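Long-range contacts in CELL WALL surface anchor family protein (Streptococcus pneumoniae, PDB 2WW8), which serves as the adhesin of the pneumococcal pilus and probably attaches the bacterium to host cells through an integrin-like domain: residues 223-228 and 375-381; 367-371 and 526-532. All coordinates share one frame; numbering follows the deposited sequence.

Contact 1 (223-228 and 375-381); sequences VPLDVV and RQNSQKV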
loop_
_atom_site.group_PDB
_atom_site.type_symbol
_atom_site.label_atom_id
_atom_site.label_comp_id
_atom_site.label_asym_id
_atom_site.label_seq_id
_atom_site.Cartn_x
_atom_site.Cartn_y
_atom_site.Cartn_z
ATOM N N VAL A 223 11.995 -15.552 30.718
ATOM C CA VAL A 223 10.991 -16.547 31.012
ATOM C C VAL A 223 9.781 -16.312 30.089
ATOM O O VAL A 223 8.943 -15.471 30.403
ATOM C CB VAL A 223 10.633 -16.556 32.536
ATOM C CG1 VAL A 223 9.631 -17.575 32.915
ATOM C CG2 VAL A 223 11.883 -16.869 33.382
ATOM N N PRO A 224 9.682 -17.099 28.998
ATOM C CA PRO A 224 8.565 -16.978 28.085
ATOM C C PRO A 224 7.359 -17.678 28.714
ATOM O O PRO A 224 7.481 -18.288 29.791
ATOM C CB PRO A 224 9.088 -17.668 26.829
ATOM C CG PRO A 224 9.829 -18.813 27.398
ATOM C CD PRO A 224 10.580 -18.190 28.575
ATOM N N LEU A 225 6.219 -17.545 28.041
ATOM C CA LEU A 225 4.952 -18.156 28.498
ATOM C C LEU A 225 4.598 -19.419 27.750
ATOM O O LEU A 225 4.751 -19.470 26.537
ATOM C CB LEU A 225 3.792 -17.194 28.233
ATOM C CG LEU A 225 3.949 -15.784 28.822
ATOM C CD1 LEU A 225 2.752 -14.947 28.348
ATOM C CD2 LEU A 225 4.001 -15.820 30.364
ATOM N N ASP A 226 4.100 -20.418 28.479
ATOM C CA ASP A 226 3.475 -21.631 27.963
ATOM C C ASP A 226 2.024 -21.593 28.480
ATOM O O ASP A 226 1.771 -21.717 29.679
ATOM C CB ASP A 226 4.183 -22.926 28.466
ATOM C CG ASP A 226 5.439 -23.287 27.645
ATOM O OD1 ASP A 226 5.555 -22.931 26.450
ATOM O OD2 ASP A 226 6.374 -23.883 28.226
ATOM N N VAL A 227 1.076 -21.451 27.571
ATOM C CA VAL A 227 -0.289 -21.110 27.916
ATOM C C VAL A 227 -1.275 -22.151 27.366
ATOM O O VAL A 227 -1.234 -22.484 26.194
ATOM C CB VAL A 227 -0.684 -19.716 27.346
ATOM C CG1 VAL A 227 -2.064 -19.366 27.824
ATOM C CG2 VAL A 227 0.370 -18.610 27.757
ATOM N N VAL A 228 -2.174 -22.647 28.220
ATOM C CA VAL A 228 -3.301 -23.432 27.702
ATOM C C VAL A 228 -4.595 -22.592 27.864
ATOM O O VAL A 228 -4.862 -21.997 28.918
ATOM C CB VAL A 228 -3.488 -24.723 28.514
ATOM C CG1 VAL A 228 -4.754 -25.514 27.985
ATOM C CG2 VAL A 228 -2.159 -25.607 28.440
ATOM N N ARG A 375 7.956 -25.993 28.683
ATOM C CA ARG A 375 9.345 -25.833 28.960
ATOM C C ARG A 375 9.665 -25.754 30.448
ATOM O O ARG A 375 8.861 -25.301 31.250
ATOM C CB ARG A 375 9.926 -24.639 28.195
ATOM C CG ARG A 375 9.743 -24.846 26.687
ATOM C CD ARG A 375 9.968 -23.496 26.022
ATOM N NE ARG A 375 8.751 -22.702 26.186
ATOM C CZ ARG A 375 8.500 -21.614 25.460
ATOM N NH1 ARG A 375 9.450 -21.164 24.657
ATOM N NH2 ARG A 375 7.380 -20.933 25.630
ATOM N N GLN A 376 10.871 -26.171 30.806
ATOM C CA GLN A 376 11.330 -26.058 32.188
ATOM C C GLN A 376 11.322 -24.604 32.730
ATOM O O GLN A 376 10.800 -24.328 33.815
ATOM C CB GLN A 376 12.730 -26.667 32.329
ATOM C CG GLN A 376 13.251 -26.529 33.800
ATOM C CD GLN A 376 14.646 -27.076 34.020
ATOM O OE1 GLN A 376 15.570 -26.304 34.292
ATOM N NE2 GLN A 376 14.826 -28.398 33.898
ATOM N N ASN A 377 11.921 -23.713 31.963
ATOM C CA ASN A 377 11.989 -22.302 32.272
ATOM C C ASN A 377 10.962 -21.518 31.479
ATOM O O ASN A 377 11.287 -20.968 30.403
ATOM C CB ASN A 377 13.331 -21.762 31.782
ATOM C CG ASN A 377 14.499 -22.489 32.429
ATOM O OD1 ASN A 377 14.605 -22.483 33.652
ATOM N ND2 ASN A 377 15.334 -23.170 31.621
ATOM N N SER A 378 9.741 -21.530 31.977
ATOM C CA SER A 378 8.615 -20.843 31.359
ATOM C C SER A 378 7.619 -20.572 32.477
ATOM O O SER A 378 7.600 -21.287 33.514
ATOM C CB SER A 378 7.980 -21.651 30.226
ATOM O OG SER A 378 7.220 -22.766 30.686
ATOM N N GLN A 379 6.815 -19.529 32.253
ATOM C CA GLN A 379 5.732 -19.240 33.147
ATOM C C GLN A 379 4.513 -19.988 32.593
ATOM O O GLN A 379 4.154 -19.771 31.436
ATOM C CB GLN A 379 5.415 -17.753 33.075
ATOM C CG GLN A 379 4.391 -17.350 34.171
ATOM C CD GLN A 379 4.369 -15.816 34.435
ATOM O OE1 GLN A 379 5.120 -15.042 33.809
ATOM N NE2 GLN A 379 3.472 -15.369 35.354
ATOM N N LYS A 380 3.891 -20.841 33.395
ATOM C CA LYS A 380 2.831 -21.745 32.865
ATOM C C LYS A 380 1.479 -21.169 33.255
ATOM O O LYS A 380 1.267 -20.844 34.418
ATOM C CB LYS A 380 2.998 -23.181 33.391
ATOM C CG LYS A 380 4.308 -23.785 32.829
ATOM C CD LYS A 380 5.144 -24.508 33.846
ATOM C CE LYS A 380 6.464 -25.047 33.335
ATOM N NZ LYS A 380 7.726 -24.261 33.556
ATOM N N VAL A 381 0.586 -20.978 32.275
ATOM C CA VAL A 381 -0.647 -20.226 32.470
ATOM C C VAL A 381 -1.822 -21.025 31.906
ATOM O O VAL A 381 -1.687 -21.636 30.856
ATOM C CB VAL A 381 -0.541 -18.837 31.763
ATOM C CG1 VAL A 381 -1.801 -17.911 32.006
ATOM C CG2 VAL A 381 0.775 -18.106 32.220
HETATM O O HOH W 1 7.681 -14.672 33.176
#
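Asp226 reaches across to the 375-381 segment and is held there by Arg375, with Ser378 OG close by. From its CB, which passes 3.8 Å from Ser378 OG, the side chain divides at CG into two differently used oxygens. OD2 takes the backbone N-H of Arg375 almost head-on at 2.7 Å and lies 2.8 Å from Ser378 OG. OD1 receives Arg375 NH2 in a 2.8 Å salt bridge that arrives from above the carboxylate, 51° out of its plane, while NE adds weak, longer bonds to both oxygens. Arg269, on the next strand, forms a second salt bridge to OD1, so the carboxylate is probably kept ionised. The Arg375 chain bends at chi3 (-79°), which folds the guanidinium back over Pro224, whose CG sits under one face 3.6 Å from NH1. Beyond this cluster the segments run as neighbouring parallel strands, 225-228 beside 379-381, in the central sheet of an integrin-type A (von Willebrand A-like) domain. Their backbone bonds alternate in the parallel manner: Gln379 N to Pro224 O, Asp226 N to Gln379 O, Val381 N to Asp226 O and Val228 N to Val381 O. On the face away from Asp226 and Lys380, Leu225 CD2 rests 3.6 Å from Gln379 CB, and Val227 lies alongside Val381, pointing the same way. The amide of Gln379 divides its bonds, OE1 taking one from a water that also donates to Val223 O and NE2 bonding to Asp533 OD2 of the neighbouring strand 533-539. Lys380, bent at chi2 and chi4, curls back over the turn before its strand, where NZ donates to Arg375 O (2.8 Å) and Ser378 O.

Contact 2 (367-371 and 526-532); sequences DEILT and NIAPDGY. With CA (calcium ion), chain C.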
loop_
_atom_site.group_PDB
_atom_site.type_symbol
_atom_site.label_atom_id
_atom_site.label_comp_id
_atom_site.label_asym_id
_atom_site.label_seq_id
_atom_site.Cartn_x
_atom_site.Cartn_y
_atom_site.Cartn_z
ATOM N N ASP A 367 -3.630 -29.629 32.708
ATOM C CA ASP A 367 -2.478 -30.101 33.513
ATOM C C ASP A 367 -1.613 -31.100 32.727
ATOM O O ASP A 367 -0.393 -31.004 32.785
ATOM C CB ASP A 367 -3.037 -30.774 34.780
ATOM C CG ASP A 367 -1.976 -31.069 35.811
ATOM O OD1 ASP A 367 -1.008 -30.314 35.938
ATOM O OD2 ASP A 367 -2.113 -32.046 36.556
ATOM N N GLU A 368 -2.232 -32.017 31.967
ATOM C CA GLU A 368 -1.497 -32.956 31.118
ATOM C C GLU A 368 -0.622 -32.267 30.074
ATOM O O GLU A 368 0.579 -32.567 29.944
ATOM C CB GLU A 368 -2.473 -33.941 30.421
ATOM C CG GLU A 368 -1.840 -34.871 29.428
ATOM C CD GLU A 368 -2.869 -35.901 28.887
ATOM O OE1 GLU A 368 -4.114 -35.764 28.984
ATOM O OE2 GLU A 368 -2.421 -36.934 28.375
ATOM N N ILE A 369 -1.201 -31.337 29.319
ATOM C CA ILE A 369 -0.425 -30.584 28.334
ATOM C C ILE A 369 0.771 -29.855 28.972
ATOM O O ILE A 369 1.880 -29.947 28.465
ATOM C CB ILE A 369 -1.311 -29.582 27.549
ATOM C CG1 ILE A 369 -2.285 -30.412 26.696
ATOM C CG2 ILE A 369 -0.451 -28.555 26.752
ATOM C CD1 ILE A 369 -3.333 -29.543 26.080
ATOM N N LEU A 370 0.538 -29.098 30.037
ATOM C CA LEU A 370 1.651 -28.348 30.697
ATOM C C LEU A 370 2.667 -29.308 31.317
ATOM O O LEU A 370 3.877 -29.130 31.133
ATOM C CB LEU A 370 1.037 -27.433 31.737
ATOM C CG LEU A 370 0.273 -26.247 31.161
ATOM C CD1 LEU A 370 -0.510 -25.607 32.286
ATOM C CD2 LEU A 370 1.284 -25.213 30.453
ATOM N N THR A 371 2.189 -30.373 31.971
ATOM C CA THR A 371 3.114 -31.336 32.546
ATOM C C THR A 371 4.009 -31.958 31.444
ATOM O O THR A 371 5.226 -32.126 31.587
ATOM C CB THR A 371 2.344 -32.390 33.423
ATOM O OG1 THR A 371 1.749 -31.700 34.546
ATOM C CG2 THR A 371 3.368 -33.396 33.992
ATOM N N ASN A 526 -3.962 -31.666 42.490
ATOM C CA ASN A 526 -3.183 -31.963 41.270
ATOM C C ASN A 526 -2.839 -30.767 40.409
ATOM O O ASN A 526 -2.045 -30.892 39.457
ATOM C CB ASN A 526 -4.044 -32.900 40.373
ATOM C CG ASN A 526 -4.415 -34.180 41.112
ATOM O OD1 ASN A 526 -3.593 -35.076 41.265
ATOM N ND2 ASN A 526 -5.581 -34.167 41.725
ATOM N N ILE A 527 -3.465 -29.631 40.693
ATOM C CA ILE A 527 -3.154 -28.440 39.926
ATOM C C ILE A 527 -2.559 -27.345 40.803
ATOM O O ILE A 527 -1.536 -26.784 40.473
ATOM C CB ILE A 527 -4.376 -27.928 39.178
ATOM C CG1 ILE A 527 -4.747 -28.924 38.059
ATOM C CG2 ILE A 527 -4.042 -26.526 38.507
ATOM C CD1 ILE A 527 -5.764 -28.414 37.147
ATOM N N ALA A 528 -3.164 -27.046 41.944
ATOM C CA ALA A 528 -2.678 -26.028 42.876
ATOM C C ALA A 528 -1.186 -26.158 43.274
ATOM O O ALA A 528 -0.506 -25.148 43.353
ATOM C CB ALA A 528 -3.538 -26.007 44.139
ATOM N N PRO A 529 -0.658 -27.374 43.511
ATOM C CA PRO A 529 0.769 -27.477 43.932
ATOM C C PRO A 529 1.760 -27.162 42.798
ATOM O O PRO A 529 2.914 -26.978 43.060
ATOM C CB PRO A 529 0.926 -28.972 44.308
ATOM C CG PRO A 529 -0.518 -29.463 44.460
ATOM C CD PRO A 529 -1.338 -28.679 43.462
ATOM N N ASP A 530 1.325 -27.060 41.552
ATOM C CA ASP A 530 2.202 -26.780 40.425
ATOM C C ASP A 530 2.585 -25.319 40.153
ATOM O O ASP A 530 3.483 -25.090 39.357
ATOM C CB ASP A 530 1.569 -27.354 39.165
ATOM C CG ASP A 530 1.343 -28.886 39.292
ATOM O OD1 ASP A 530 1.969 -29.556 40.143
ATOM O OD2 ASP A 530 0.544 -29.413 38.515
ATOM N N GLY A 531 1.909 -24.324 40.717
ATOM C CA GLY A 531 2.521 -22.988 40.643
ATOM C C GLY A 531 2.064 -22.311 39.349
ATOM O O GLY A 531 2.624 -21.289 38.986
ATOM N N TYR A 532 1.085 -22.869 38.647
ATOM C CA TYR A 532 0.500 -22.252 37.456
ATOM C C TYR A 532 -0.193 -20.941 37.793
ATOM O O TYR A 532 -0.738 -20.800 38.898
ATOM C CB TYR A 532 -0.488 -23.144 36.765
ATOM C CG TYR A 532 -0.095 -24.543 36.357
ATOM C CD1 TYR A 532 1.219 -24.871 36.007
ATOM C CD2 TYR A 532 -1.065 -25.560 36.360
ATOM C CE1 TYR A 532 1.568 -26.200 35.630
ATOM C CE2 TYR A 532 -0.747 -26.840 36.013
ATOM C CZ TYR A 532 0.554 -27.146 35.604
ATOM O OH TYR A 532 0.875 -28.442 35.236
HETATM CA CA CA C . -0.352 -31.572 38.123
HETATM O O HOH W 2 1.679 -32.306 37.034
HETATM O O HOH W 3 0.812 -31.956 40.250
HETATM O O HOH W 4 -0.770 -33.811 38.813
#
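A calcium ion joins Asp367 of helix 359-373 to the 526-532 loop, packing close together four protein oxygens of the two segments that would probably repel one another without it. The loop leads from helix 516-526 into strand 533-539 of the parallel sheet, so the ion ties two helix-strand elements of the integrin-like A domain at a site separate from the magnesium ion. Asp367 grips it with both carboxylate oxygens, OD1 at 2.6 Å and OD2 at 2.4 Å; its CG stands anti to the backbone N (chi1 -169°), which brings the carboxylate to the loop. Asn526 contributes its backbone O, Asp530 its OD2 alone, and three waters bring the coordinating oxygens to seven. Two of these waters are themselves oriented, one donating to Thr371 OG1 and one to Asp530 OD1. Beside the metal, Tyr532 OH donates to Asp367 OD1 at 2.7 Å, nearly along its C-O axis, with ring and carboxylate turned 66° apart. The ring is sandwiched: Asp530 CB lies against one face, offset toward the rim, and on the other Leu370 CD1 makes a CH-pi contact 3.8 Å from the ring centroid, 9° off its normal.

Overall arrangement
Both contacts belong to the integrin-like A domain, their centres about 11 Å apart, and helix 359-373 runs on through a turn into strand 379-386, linking contact 2 to contact 1. Contact 1 joins inner strands of the parallel sheet near their starts, with regular backbone bonding and a salt-bridged carboxylate. Contact 2, beside that sheet, is held chiefly by a metal and its waters, with no backbone pairing between its segments. Both are partly buried: contact 1 runs from exposed Asn377 to buried Val227, Val228 and Val381, while contact 2 sets buried Asp367, Leu370, Ile527 and Tyr532 beside more exposed Thr371 and Asp530. They meet by packing: Leu370 reaches Val228, and Lys380 CB lies 3.6 Å from Tyr532 CD1.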